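Long-range contacts in CptN Toxin (Eubacterium rectale DSM 17629, PDB 4RMO), which is the toxin of a type III toxin-antitoxin system, probably an endoribonuclease as in related toxins, bound here by its pseudoknotted RNA antitoxin: residues Tyr45-Leu50 against Phe93-Lys98; Ile73-Lys78 against Lys120-Lys125; Leu79-Glu84 against Asn109-Thr114. One frame throughout, in Å; residues are numbered along the deposited sequence. Where two conformers were deposited one is given.

How the interactions relate
After strand 6-9, helix 11-17 and strand 32-37, the chain lays down strand 44-51, whose residues 45-50 are the first segment of any contact; 93-98 later closes interaction 1. Inside that loop lie 73-78 and 79-84, whose partners come only afterwards: 109-114 completes interaction 3, and 120-125 on helix 116-134 completes interaction 2. Interaction 3 is therefore nested inside interaction 2, while both cross interaction 1. Together they join strands 44-51 and 93-96 of the antiparallel sheet, the helix on its face and the RNA-binding loops at its rim. All three also touch directly: Ile48 packs on Ile122, Leu50 on Leu79, and Leu113 on Ile122.

Interaction 1: residues Tyr45-Leu50 against Phe93-Lys98; sequences YWMIPL and FPISDK
Two neighbouring strands of the antiparallel sheet, 45-50 and 93-96, are laced together here, twisted so that their directions differ by 125° and each face holds a different set of bumps and hollows. On one face the pyrrolidine of Pro94 is a blunt knob set against the flat side of Trp46. Pro94 CB lies 3.9 Å from the centroid of the six-membered ring and 6° off its normal, a CH-pi contact, and Pro94 CD comes within 3.5 Å of Trp46 CZ3. The indole NE1 is directed to Asp38, while Ile149 and Leu153 of helix 146-153 cover the proline. On the opposite face Phe93 holds CG between its backbone N and carbonyl carbon (chi1 62°), bringing its ring back over the neighbouring strand; Met47 CB sits over the ring face, 4.2 Å from its centroid. Selenomethionine Met47 has CG beside its backbone N, 3.6 Å from Ile95 CG2, and bends beyond it, while Pro49 CD approaches Phe93 CE2 obliquely. At the strand end the Tyr45 ring crosses Asp97 obliquely, CE2 3.4 Å from Asp97 OD1. The backbones exchange four hydrogen bonds, two between Tyr45 and Ile95 and two between Met47 and Phe93. Met47 N to Phe93 O, 2.9 Å, is nearly straight. Proline suits the non-hydrogen-bonded site opposite Trp46, where no N-H has to reach across; instead Pro94 CA lies 3.3 Å from Tyr45 O. The chemistry implies a division of labour: backbone polar groups fix the register, and aromatic, aliphatic and proline surfaces supply the buried fill.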
loop_
_atom_site.group_PDB
_atom_site.type_symbol
_atom_site.label_atom_id
_atom_site.label_comp_id
_atom_site.label_asym_id
_atom_site.label_seq_id
_atom_site.Cartn_x
_atom_site.Cartn_y
_atom_site.Cartn_z
ATOM N N TYR A 45 -17.850 -14.471 -15.643
ATOM C CA TYR A 45 -17.608 -13.699 -14.439
ATOM C C TYR A 45 -17.573 -14.624 -13.258
ATOM O O TYR A 45 -18.344 -15.567 -13.204
ATOM C CB TYR A 45 -18.723 -12.672 -14.258
ATOM C CG TYR A 45 -18.962 -11.842 -15.493
ATOM C CD1 TYR A 45 -18.074 -10.837 -15.866
ATOM C CD2 TYR A 45 -20.063 -12.073 -16.306
ATOM C CE1 TYR A 45 -18.290 -10.074 -17.000
ATOM C CE2 TYR A 45 -20.280 -11.343 -17.454
ATOM C CZ TYR A 45 -19.394 -10.338 -17.796
ATOM O OH TYR A 45 -19.619 -9.598 -18.925
ATOM N N TRP A 46 -16.664 -14.371 -12.323
ATOM C CA TRP A 46 -16.485 -15.241 -11.188
ATOM C C TRP A 46 -17.237 -14.640 -9.998
ATOM O O TRP A 46 -17.060 -13.462 -9.646
ATOM C CB TRP A 46 -15.020 -15.465 -10.881
ATOM C CG TRP A 46 -14.424 -16.346 -11.882
ATOM C CD1 TRP A 46 -13.761 -15.968 -13.022
ATOM C CD2 TRP A 46 -14.461 -17.768 -11.891
ATOM N NE1 TRP A 46 -13.407 -17.094 -13.751
ATOM C CE2 TRP A 46 -13.821 -18.207 -13.069
ATOM C CE3 TRP A 46 -14.991 -18.724 -11.024
ATOM C CZ2 TRP A 46 -13.670 -19.558 -13.380
ATOM C CZ3 TRP A 46 -14.833 -20.067 -11.325
ATOM C CH2 TRP A 46 -14.161 -20.475 -12.486
HETATM N N MSE A 47 -18.097 -15.443 -9.411
HETATM C CA MSE A 47 -18.953 -15.002 -8.327
HETATM C C MSE A 47 -18.629 -15.754 -7.084
HETATM O O MSE A 47 -18.223 -16.892 -7.112
HETATM C CB MSE A 47 -20.409 -15.328 -8.600
HETATM C CG MSE A 47 -20.852 -14.969 -9.986
HETATM SE SE MSE A 47 -20.869 -13.006 -10.178
HETATM C CE MSE A 47 -22.206 -12.433 -8.851
ATOM N N ILE A 48 -18.909 -15.123 -5.945
ATOM C CA ILE A 48 -18.754 -15.746 -4.631
ATOM C C ILE A 48 -20.048 -15.637 -3.847
ATOM O O ILE A 48 -20.573 -14.549 -3.611
ATOM C CB ILE A 48 -17.636 -15.043 -3.847
ATOM C CG1 ILE A 48 -16.326 -15.076 -4.666
ATOM C CG2 ILE A 48 -17.430 -15.689 -2.494
ATOM C CD1 ILE A 48 -15.225 -14.254 -4.050
ATOM N N PRO A 49 -20.572 -16.774 -3.400
ATOM C CA PRO A 49 -21.781 -16.730 -2.634
ATOM C C PRO A 49 -21.532 -16.283 -1.190
ATOM O O PRO A 49 -20.518 -16.633 -0.645
ATOM C CB PRO A 49 -22.228 -18.213 -2.630
ATOM C CG PRO A 49 -20.974 -18.988 -2.729
ATOM C CD PRO A 49 -20.065 -18.140 -3.594
ATOM N N LEU A 50 -22.495 -15.599 -0.568
ATOM C CA LEU A 50 -22.412 -15.250 0.831
ATOM C C LEU A 50 -23.331 -16.049 1.729
ATOM O O LEU A 50 -24.381 -16.527 1.293
ATOM C CB LEU A 50 -22.750 -13.784 1.053
ATOM C CG LEU A 50 -22.070 -12.682 0.253
ATOM C CD1 LEU A 50 -22.227 -11.351 1.003
ATOM C CD2 LEU A 50 -20.619 -12.929 -0.066
ATOM N N PHE A 93 -17.742 -19.631 -8.348
ATOM C CA PHE A 93 -18.136 -20.274 -9.590
ATOM C C PHE A 93 -18.352 -19.276 -10.683
ATOM O O PHE A 93 -18.491 -18.088 -10.420
ATOM C CB PHE A 93 -19.457 -21.046 -9.373
ATOM C CG PHE A 93 -20.611 -20.144 -8.988
ATOM C CD1 PHE A 93 -21.387 -19.531 -9.947
ATOM C CD2 PHE A 93 -20.909 -19.931 -7.672
ATOM C CE1 PHE A 93 -22.451 -18.745 -9.602
ATOM C CE2 PHE A 93 -21.958 -19.117 -7.298
ATOM C CZ PHE A 93 -22.734 -18.504 -8.286
ATOM N N PRO A 94 -18.369 -19.738 -11.924
ATOM C CA PRO A 94 -18.497 -18.810 -13.039
ATOM C C PRO A 94 -19.883 -18.649 -13.553
ATOM O O PRO A 94 -20.709 -19.524 -13.390
ATOM C CB PRO A 94 -17.655 -19.463 -14.113
ATOM C CG PRO A 94 -17.806 -20.922 -13.851
ATOM C CD PRO A 94 -18.033 -21.090 -12.377
ATOM N N ILE A 95 -20.142 -17.519 -14.178
ATOM C CA ILE A 95 -21.460 -17.217 -14.657
ATOM C C ILE A 95 -21.383 -16.259 -15.856
ATOM O O ILE A 95 -20.337 -15.674 -16.118
ATOM C CB ILE A 95 -22.287 -16.580 -13.544
ATOM C CG1 ILE A 95 -23.765 -16.723 -13.823
ATOM C CG2 ILE A 95 -21.981 -15.102 -13.370
ATOM C CD1 ILE A 95 -24.592 -16.691 -12.556
ATOM N N SER A 96 -22.468 -16.146 -16.610
ATOM C CA SER A 96 -22.530 -15.200 -17.717
ATOM C C SER A 96 -23.656 -14.248 -17.462
ATOM O O SER A 96 -24.519 -14.492 -16.622
ATOM C CB SER A 96 -22.755 -15.924 -19.076
ATOM O OG SER A 96 -23.997 -16.591 -19.121
ATOM N N ASP A 97 -23.656 -13.195 -18.235
ATOM C CA ASP A 97 -24.512 -12.061 -18.010
ATOM C C ASP A 97 -25.992 -12.382 -17.981
ATOM O O ASP A 97 -26.752 -11.749 -17.248
ATOM C CB ASP A 97 -24.248 -10.999 -19.089
ATOM C CG ASP A 97 -24.078 -9.643 -18.503
ATOM O OD1 ASP A 97 -22.960 -9.394 -17.986
ATOM O OD2 ASP A 97 -25.049 -8.835 -18.583
ATOM N N LYS A 98 -26.434 -13.300 -18.829
ATOM C CA LYS A 98 -27.862 -13.541 -18.976
ATOM C C LYS A 98 -28.466 -14.197 -17.719
ATOM O O LYS A 98 -29.669 -14.254 -17.565
ATOM C CB LYS A 98 -28.126 -14.405 -20.198
ATOM C CG LYS A 98 -27.518 -15.791 -20.101
ATOM C CD LYS A 98 -28.016 -16.689 -21.225
ATOM C CE LYS A 98 -27.495 -18.097 -21.017
ATOM N NZ LYS A 98 -28.037 -19.033 -22.025
#

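Interaction 2: residues Ile73-Lys78 against Lys120-Lys125; sequences IIHIVK and KEIEQK. With nucleotides of chain B.
A helix laid against the face of a beta sheet brings these residues together: the 120-125 part of helix 116-134 runs nearly antiparallel to strand 75-78, at 164° to it, with 10.2 Å between the axes. His75 is the central piece. Its CG is anti to the backbone N (chi1 -175°), which sends the imidazole off the strand and into the helix surface. There Ile122 CG1 comes obliquely to within 3.4 Å of His75 CD2, so the carbon side of the ring takes the apolar neighbour. The nitrogen ND1 takes the polar one: Lys125 NZ, at the end of an extended chain crossing the ring at about a right angle, donates to His75 ND1 over 3.1 Å, 23° out of the ring plane. Glu121 and Lys125 are one turn apart (i, i+4) and Ile122 adjoins Glu121, so all three face the imidazole in this helix-on-sheet packing. Lysine suits its place because its long chain lets the ammonium serve a second acceptor, Cys71 O, as well. Glu121 brings its carboxylate crosswise to the ring, OE1 lying 3.7 Å from His75 CE1 and 4.1 Å from His75 NE2. With ND1 as acceptor, the ring proton is consistent with NE2, a position the nearby carboxylate might favour. Farther along the strand, Val77 CG1 lightly meets Ile122 CD1 at 4.5 Å; isoleucine also packs on Tyr33 and Phe87, which explains an aliphatic residue here. Turned toward the RNA, Gln124 places NE2 3.6 Å from C5' of G24 of chain B.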
loop_
_atom_site.group_PDB
_atom_site.type_symbol
_atom_site.label_atom_id
_atom_site.label_comp_id
_atom_site.label_asym_id
_atom_site.label_seq_id
_atom_site.Cartn_x
_atom_site.Cartn_y
_atom_site.Cartn_z
ATOM N N ILE A 73 -10.235 -19.668 2.015
ATOM C CA ILE A 73 -11.444 -20.272 1.497
ATOM C C ILE A 73 -12.728 -19.607 2.058
ATOM O O ILE A 73 -13.798 -19.725 1.465
ATOM C CB ILE A 73 -11.498 -21.799 1.766
ATOM C CG1 ILE A 73 -11.254 -22.145 3.214
ATOM C CG2 ILE A 73 -10.471 -22.493 0.910
ATOM C CD1 ILE A 73 -11.607 -23.577 3.552
ATOM N N ILE A 74 -12.581 -18.900 3.170
ATOM C CA ILE A 74 -13.635 -18.125 3.780
ATOM C C ILE A 74 -13.077 -16.830 4.300
ATOM O O ILE A 74 -12.004 -16.793 4.939
ATOM C CB ILE A 74 -14.217 -18.895 4.927
ATOM C CG1 ILE A 74 -15.083 -20.012 4.372
ATOM C CG2 ILE A 74 -15.095 -18.012 5.785
ATOM C CD1 ILE A 74 -15.010 -21.192 5.264
ATOM N N HIS A 75 -13.782 -15.752 4.019
ATOM C CA HIS A 75 -13.409 -14.434 4.534
ATOM C C HIS A 75 -14.676 -13.761 5.066
ATOM O O HIS A 75 -15.721 -13.719 4.393
ATOM C CB HIS A 75 -12.793 -13.624 3.413
ATOM C CG HIS A 75 -12.256 -12.302 3.851
ATOM N ND1 HIS A 75 -11.076 -12.168 4.552
ATOM C CD2 HIS A 75 -12.725 -11.053 3.677
ATOM C CE1 HIS A 75 -10.865 -10.894 4.825
ATOM N NE2 HIS A 75 -11.858 -10.196 4.306
ATOM N N ILE A 76 -14.581 -13.265 6.280
ATOM C CA ILE A 76 -15.705 -12.672 6.985
ATOM C C ILE A 76 -15.424 -11.201 7.149
ATOM O O ILE A 76 -14.364 -10.803 7.634
ATOM C CB ILE A 76 -15.901 -13.328 8.355
ATOM C CG1 ILE A 76 -16.388 -14.758 8.153
ATOM C CG2 ILE A 76 -16.929 -12.572 9.170
ATOM C CD1 ILE A 76 -16.379 -15.586 9.400
ATOM N N VAL A 77 -16.344 -10.383 6.692
ATOM C CA VAL A 77 -16.203 -8.965 6.827
ATOM C C VAL A 77 -17.568 -8.293 6.972
ATOM O O VAL A 77 -18.600 -8.799 6.509
ATOM C CB VAL A 77 -15.421 -8.393 5.627
ATOM C CG1 VAL A 77 -16.219 -8.477 4.346
ATOM C CG2 VAL A 77 -14.998 -6.951 5.878
ATOM N N LYS A 78 -17.573 -7.154 7.649
ATOM C CA LYS A 78 -18.774 -6.362 7.847
ATOM C C LYS A 78 -19.035 -5.629 6.550
ATOM O O LYS A 78 -18.180 -4.870 6.081
ATOM C CB LYS A 78 -18.532 -5.370 8.991
ATOM C CG LYS A 78 -19.696 -5.144 9.916
ATOM C CD LYS A 78 -19.345 -4.204 11.074
ATOM C CE LYS A 78 -18.644 -4.998 12.162
ATOM N NZ LYS A 78 -18.337 -4.277 13.424
ATOM N N LYS A 120 -9.752 -5.944 -2.105
ATOM C CA LYS A 120 -8.437 -6.380 -2.558
ATOM C C LYS A 120 -8.020 -7.663 -1.872
ATOM O O LYS A 120 -7.540 -8.592 -2.509
ATOM C CB LYS A 120 -7.404 -5.283 -2.327
ATOM C CG LYS A 120 -6.012 -5.666 -2.738
ATOM C CD LYS A 120 -5.027 -4.530 -2.456
ATOM C CE LYS A 120 -3.629 -5.068 -2.157
ATOM N NZ LYS A 120 -2.596 -4.012 -2.290
ATOM N N GLU A 121 -8.269 -7.759 -0.586
ATOM C CA GLU A 121 -7.925 -8.976 0.111
ATOM C C GLU A 121 -8.755 -10.172 -0.411
ATOM O O GLU A 121 -8.272 -11.300 -0.472
ATOM C CB GLU A 121 -8.123 -8.785 1.608
ATOM C CG GLU A 121 -7.217 -9.668 2.440
ATOM C CD GLU A 121 -7.464 -9.574 3.942
ATOM O OE1 GLU A 121 -8.076 -8.560 4.410
ATOM O OE2 GLU A 121 -7.072 -10.543 4.639
ATOM N N ILE A 122 -10.028 -9.935 -0.691
ATOM C CA ILE A 122 -10.927 -10.971 -1.151
ATOM C C ILE A 122 -10.513 -11.400 -2.559
ATOM O O ILE A 122 -10.512 -12.578 -2.865
ATOM C CB ILE A 122 -12.412 -10.528 -1.114
ATOM C CG1 ILE A 122 -12.921 -10.639 0.348
ATOM C CG2 ILE A 122 -13.290 -11.420 -1.994
ATOM C CD1 ILE A 122 -14.165 -9.844 0.630
ATOM N N GLU A 123 -10.169 -10.448 -3.399
ATOM C CA GLU A 123 -9.725 -10.750 -4.742
ATOM C C GLU A 123 -8.462 -11.659 -4.691
ATOM O O GLU A 123 -8.356 -12.631 -5.444
ATOM C CB GLU A 123 -9.524 -9.456 -5.567
ATOM C CG GLU A 123 -10.693 -9.125 -6.560
ATOM C CD GLU A 123 -12.003 -8.384 -6.031
ATOM O OE1 GLU A 123 -12.536 -8.556 -4.846
ATOM O OE2 GLU A 123 -12.557 -7.624 -6.889
ATOM N N GLN A 124 -7.539 -11.362 -3.793
ATOM C CA GLN A 124 -6.333 -12.178 -3.706
ATOM C C GLN A 124 -6.665 -13.557 -3.264
ATOM O O GLN A 124 -6.068 -14.529 -3.757
ATOM C CB GLN A 124 -5.272 -11.570 -2.775
ATOM C CG GLN A 124 -4.571 -10.366 -3.427
ATOM C CD GLN A 124 -3.593 -9.622 -2.486
ATOM O OE1 GLN A 124 -3.268 -10.094 -1.389
ATOM N NE2 GLN A 124 -3.094 -8.478 -2.951
ATOM N N LYS A 125 -7.547 -13.661 -2.293
ATOM C CA LYS A 125 -7.894 -14.965 -1.771
ATOM C C LYS A 125 -8.550 -15.777 -2.869
ATOM O O LYS A 125 -8.313 -16.971 -2.990
ATOM C CB LYS A 125 -8.789 -14.812 -0.555
ATOM C CG LYS A 125 -8.015 -14.411 0.662
ATOM C CD LYS A 125 -8.882 -14.262 1.886
ATOM C CE LYS A 125 -8.079 -13.771 3.085
ATOM N NZ LYS A 125 -8.752 -14.164 4.339
ATOM P P G B 24 1.038 -9.721 -1.639
ATOM O OP1 G B 24 0.574 -8.452 -1.027
ATOM O OP2 G B 24 1.004 -10.988 -0.855
ATOM O "O5'" G B 24 0.198 -10.235 -2.885
ATOM C "C5'" G B 24 0.146 -9.547 -4.118
ATOM C "C4'" G B 24 0.928 -10.291 -5.187
ATOM O "O4'" G B 24 2.034 -11.064 -4.630
ATOM C "C3'" G B 24 0.228 -11.320 -6.052
ATOM O "O3'" G B 24 -0.609 -10.758 -7.046
ATOM C "C2'" G B 24 1.426 -11.952 -6.746
ATOM O "O2'" G B 24 1.940 -11.030 -7.678
ATOM C "C1'" G B 24 2.431 -12.033 -5.593
ATOM N N9 G B 24 2.549 -13.327 -4.930
ATOM C C8 G B 24 2.344 -13.606 -3.600
ATOM N N7 G B 24 2.563 -14.857 -3.299
ATOM C C5 G B 24 2.978 -15.429 -4.494
ATOM C C6 G B 24 3.358 -16.767 -4.794
ATOM O O6 G B 24 3.435 -17.734 -4.032
ATOM N N1 G B 24 3.663 -16.921 -6.142
ATOM C C2 G B 24 3.628 -15.918 -7.077
ATOM N N2 G B 24 3.953 -16.263 -8.322
ATOM N N3 G B 24 3.247 -14.676 -6.820
ATOM C C4 G B 24 2.949 -14.503 -5.515
#

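Interaction 3: residues Leu79-Glu84 against Asn109-Thr114; sequences LDDSHE and NHLRLT. With CA (calcium ion), chain Q; nucleotides of chain F.
The tip of the hairpin joining strands 75-78 and 84-87, a type I beta turn from Leu79 to Ser82, meets the loop leading from strand 109-110 to helix 116-134. The tight part pairs buried leucines with one short polar bond. Leu79 CD2 lies 4.0 Å from Leu113 CD1, the two chains crossing at about a right angle, and Leu79 CD1 approaches Leu111 CD2 at 4.2 Å. Branched aliphatic tips suit this corner, which Phe6 also lines. Beside them Thr114 OG1 donates to the syn lone pair of Asp80 OD2 over 2.6 Å, a reach for which a short-chain hydroxyl is suited.

Beyond that bond the contact is wet and faces RNA. Asp80 shares its carboxylate out: OD1 binds the calcium ion at 2.5 Å, beside OP2 of A14 of chain F, and four waters complete its six ligands. Water 1 accepts from Arg112 N and lies 2.8 Å from Asp80 OD2, to which it can donate. Asp81 O accepts from N3 of U42 of chain F at 2.9 Å. Asn109 ND2 donates to N3 of A14 of chain F at 3.0 Å. Water 2, a calcium ligand, donates to Thr114 OG1, the water oxygen 2.7 Å from Thr114 OG1.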
loop_
_atom_site.group_PDB
_atom_site.type_symbol
_atom_site.label_atom_id
_atom_site.label_comp_id
_atom_site.label_asym_id
_atom_site.label_seq_id
_atom_site.Cartn_x
_atom_site.Cartn_y
_atom_site.Cartn_z
ATOM N N LEU A 79 -20.221 -5.810 5.989
ATOM C CA LEU A 79 -20.602 -5.050 4.772
ATOM C C LEU A 79 -21.146 -3.674 5.140
ATOM O O LEU A 79 -21.317 -3.347 6.316
ATOM C CB LEU A 79 -21.654 -5.797 3.968
ATOM C CG LEU A 79 -21.276 -7.230 3.607
ATOM C CD1 LEU A 79 -22.344 -7.815 2.712
ATOM C CD2 LEU A 79 -19.921 -7.247 2.908
ATOM N N ASP A 80 -21.458 -2.887 4.129
ATOM C CA ASP A 80 -21.961 -1.537 4.323
ATOM C C ASP A 80 -23.395 -1.500 4.949
ATOM O O ASP A 80 -23.871 -0.435 5.302
ATOM C CB ASP A 80 -21.924 -0.751 3.003
ATOM C CG ASP A 80 -20.504 -0.604 2.434
ATOM O OD1 ASP A 80 -19.558 -0.794 3.205
ATOM O OD2 ASP A 80 -20.344 -0.296 1.247
ATOM N N ASP A 81 -24.052 -2.649 5.091
ATOM C CA ASP A 81 -25.267 -2.728 5.862
ATOM C C ASP A 81 -24.963 -2.909 7.382
ATOM O O ASP A 81 -25.879 -3.139 8.165
ATOM C CB ASP A 81 -26.168 -3.877 5.354
ATOM C CG ASP A 81 -25.536 -5.261 5.504
ATOM O OD1 ASP A 81 -24.486 -5.433 6.182
ATOM O OD2 ASP A 81 -26.122 -6.220 4.935
ATOM N N SER A 82 -23.668 -2.869 7.730
ATOM C CA SER A 82 -23.188 -2.927 9.089
ATOM C C SER A 82 -23.347 -4.289 9.721
ATOM O O SER A 82 -23.191 -4.417 10.929
ATOM C CB SER A 82 -23.817 -1.832 9.937
ATOM O OG SER A 82 -23.673 -0.572 9.269
ATOM N N HIS A 83 -23.564 -5.331 8.914
ATOM C CA HIS A 83 -23.560 -6.698 9.427
ATOM C C HIS A 83 -22.464 -7.539 8.783
ATOM O O HIS A 83 -22.064 -7.279 7.650
ATOM C CB HIS A 83 -24.928 -7.356 9.222
ATOM C CG HIS A 83 -26.045 -6.581 9.850
ATOM N ND1 HIS A 83 -26.985 -5.890 9.118
ATOM C CD2 HIS A 83 -26.336 -6.338 11.150
ATOM C CE1 HIS A 83 -27.830 -5.284 9.932
ATOM N NE2 HIS A 83 -27.452 -5.534 11.170
ATOM N N GLU A 84 -21.987 -8.530 9.547
ATOM C CA GLU A 84 -20.933 -9.435 9.124
ATOM C C GLU A 84 -21.465 -10.457 8.134
ATOM O O GLU A 84 -22.536 -11.007 8.327
ATOM C CB GLU A 84 -20.334 -10.136 10.332
ATOM C CG GLU A 84 -19.404 -9.207 11.087
ATOM C CD GLU A 84 -18.587 -9.923 12.139
ATOM O OE1 GLU A 84 -19.146 -10.758 12.886
ATOM O OE2 GLU A 84 -17.364 -9.709 12.166
ATOM N N ASN A 109 -30.355 1.721 -3.072
ATOM C CA ASN A 109 -29.025 1.799 -3.631
ATOM C C ASN A 109 -28.395 0.406 -3.811
ATOM O O ASN A 109 -28.800 -0.582 -3.194
ATOM C CB ASN A 109 -28.123 2.632 -2.728
ATOM C CG ASN A 109 -28.470 4.099 -2.740
ATOM O OD1 ASN A 109 -28.949 4.639 -3.738
ATOM N ND2 ASN A 109 -28.258 4.754 -1.601
ATOM N N HIS A 110 -27.401 0.333 -4.672
ATOM C CA HIS A 110 -26.727 -0.917 -4.968
ATOM C C HIS A 110 -25.765 -1.243 -3.826
ATOM O O HIS A 110 -24.831 -0.497 -3.593
ATOM C CB HIS A 110 -25.976 -0.799 -6.275
ATOM C CG HIS A 110 -25.343 -2.071 -6.712
ATOM N ND1 HIS A 110 -24.353 -2.121 -7.664
ATOM C CD2 HIS A 110 -25.530 -3.347 -6.302
ATOM C CE1 HIS A 110 -23.970 -3.376 -7.833
ATOM N NE2 HIS A 110 -24.670 -4.137 -7.016
ATOM N N LEU A 111 -25.989 -2.339 -3.110
ATOM C CA LEU A 111 -25.017 -2.762 -2.121
ATOM C C LEU A 111 -23.753 -3.231 -2.833
ATOM O O LEU A 111 -23.806 -4.009 -3.773
ATOM C CB LEU A 111 -25.544 -3.902 -1.278
ATOM C CG LEU A 111 -24.726 -4.261 -0.058
ATOM C CD1 LEU A 111 -24.785 -3.151 0.974
ATOM C CD2 LEU A 111 -25.213 -5.551 0.582
ATOM N N ARG A 112 -22.615 -2.749 -2.382
ATOM C CA ARG A 112 -21.361 -3.177 -2.939
ATOM C C ARG A 112 -20.254 -3.081 -1.873
ATOM O O ARG A 112 -20.465 -2.552 -0.756
ATOM C CB ARG A 112 -21.077 -2.402 -4.216
ATOM C CG ARG A 112 -20.747 -0.951 -4.007
ATOM C CD ARG A 112 -21.266 -0.024 -5.106
ATOM N NE ARG A 112 -22.309 0.714 -4.420
ATOM C CZ ARG A 112 -22.235 1.957 -3.959
ATOM N NH1 ARG A 112 -21.200 2.734 -4.188
ATOM N NH2 ARG A 112 -23.258 2.424 -3.281
ATOM N N LEU A 113 -19.127 -3.714 -2.150
ATOM C CA LEU A 113 -18.022 -3.725 -1.173
ATOM C C LEU A 113 -17.191 -2.460 -1.464
ATOM O O LEU A 113 -16.251 -2.497 -2.217
ATOM C CB LEU A 113 -17.214 -5.003 -1.292
ATOM C CG LEU A 113 -16.221 -5.240 -0.182
ATOM C CD1 LEU A 113 -16.884 -5.419 1.155
ATOM C CD2 LEU A 113 -15.425 -6.492 -0.518
ATOM N N THR A 114 -17.584 -1.328 -0.856
ATOM C CA THR A 114 -16.948 -0.033 -1.134
ATOM C C THR A 114 -15.564 0.085 -0.508
ATOM O O THR A 114 -14.730 0.817 -1.033
ATOM C CB THR A 114 -17.801 1.129 -0.597
ATOM O OG1 THR A 114 -18.111 0.910 0.803
ATOM C CG2 THR A 114 -19.066 1.249 -1.393
HETATM CA CA CA Q . -18.771 0.918 4.808
ATOM P P A F 14 -20.837 3.405 3.487
ATOM O OP1 A F 14 -21.507 3.749 4.740
ATOM O OP2 A F 14 -19.897 2.216 3.491
ATOM O "O5'" A F 14 -21.939 3.171 2.367
ATOM C "C5'" A F 14 -21.545 2.849 1.026
ATOM C "C4'" A F 14 -22.752 2.830 0.124
ATOM O "O4'" A F 14 -23.725 1.888 0.654
ATOM C "C3'" A F 14 -23.501 4.147 0.081
ATOM O "O3'" A F 14 -22.965 5.054 -0.859
ATOM C "C2'" A F 14 -24.905 3.697 -0.302
ATOM O "O2'" A F 14 -25.028 3.468 -1.686
ATOM C "C1'" A F 14 -25.031 2.400 0.486
ATOM N N9 A F 14 -25.674 2.529 1.805
ATOM C C8 A F 14 -25.247 2.098 3.040
ATOM N N7 A F 14 -26.121 2.298 3.998
ATOM C C5 A F 14 -27.208 2.868 3.343
ATOM C C6 A F 14 -28.480 3.292 3.795
ATOM N N6 A F 14 -28.867 3.235 5.065
ATOM N N1 A F 14 -29.347 3.777 2.878
ATOM C C2 A F 14 -28.946 3.859 1.603
ATOM N N3 A F 14 -27.787 3.473 1.053
ATOM C C4 A F 14 -26.959 2.978 1.989
ATOM P P U F 42 -34.553 2.022 8.098
ATOM O OP1 U F 42 -35.850 2.368 7.452
ATOM O OP2 U F 42 -34.460 1.501 9.476
ATOM O "O5'" U F 42 -33.870 0.927 7.171
ATOM C "C5'" U F 42 -33.582 1.200 5.774
ATOM C "C4'" U F 42 -32.677 0.125 5.214
ATOM O "O4'" U F 42 -31.425 0.108 5.965
ATOM C "C3'" U F 42 -33.238 -1.293 5.302
ATOM O "O3'" U F 42 -32.894 -2.077 4.183
ATOM C "C2'" U F 42 -32.515 -1.871 6.500
ATOM O "O2'" U F 42 -32.416 -3.265 6.445
ATOM C "C1'" U F 42 -31.153 -1.218 6.344
ATOM N N1 U F 42 -30.367 -1.224 7.585
ATOM C C2 U F 42 -29.141 -1.840 7.517
ATOM O O2 U F 42 -28.712 -2.324 6.487
ATOM N N3 U F 42 -28.438 -1.873 8.698
ATOM C C4 U F 42 -28.826 -1.358 9.917
ATOM O O4 U F 42 -28.080 -1.476 10.891
ATOM C C5 U F 42 -30.120 -0.734 9.912
ATOM C C6 U F 42 -30.830 -0.694 8.772
ATOM P P G F 13 -16.764 8.126 6.115
ATOM O OP1 G F 13 -17.207 9.531 6.293
ATOM O OP2 G F 13 -16.918 7.166 7.221
ATOM O "O5'" G F 13 -17.507 7.653 4.795
ATOM C "C5'" G F 13 -17.723 6.253 4.546
ATOM C "C4'" G F 13 -18.097 6.072 3.109
ATOM O "O4'" G F 13 -16.909 6.236 2.316
ATOM C "C3'" G F 13 -18.658 4.702 2.732
ATOM O "O3'" G F 13 -20.079 4.705 2.926
ATOM C "C2'" G F 13 -18.288 4.602 1.263
ATOM O "O2'" G F 13 -19.221 5.323 0.483
ATOM C "C1'" G F 13 -16.941 5.324 1.224
ATOM N N9 G F 13 -15.764 4.462 1.308
ATOM C C8 G F 13 -15.309 3.743 2.389
ATOM N N7 G F 13 -14.201 3.097 2.143
ATOM C C5 G F 13 -13.898 3.431 0.827
ATOM C C6 G F 13 -12.820 3.029 0.001
ATOM O O6 G F 13 -11.873 2.263 0.275
ATOM N N1 G F 13 -12.905 3.605 -1.263
ATOM C C2 G F 13 -13.895 4.463 -1.676
ATOM N N2 G F 13 -13.827 4.885 -2.942
ATOM N N3 G F 13 -14.918 4.820 -0.927
ATOM C C4 G F 13 -14.840 4.298 0.314
HETATM O O HOH W 1 -22.603 -0.650 -0.447
HETATM O O HOH W 2 -16.919 1.092 3.226
HETATM O O HOH W 3 -20.651 1.184 6.382
HETATM O O HOH W 4 -18.192 2.988 5.823
HETATM O O HOH W 5 -16.931 -0.388 5.861
#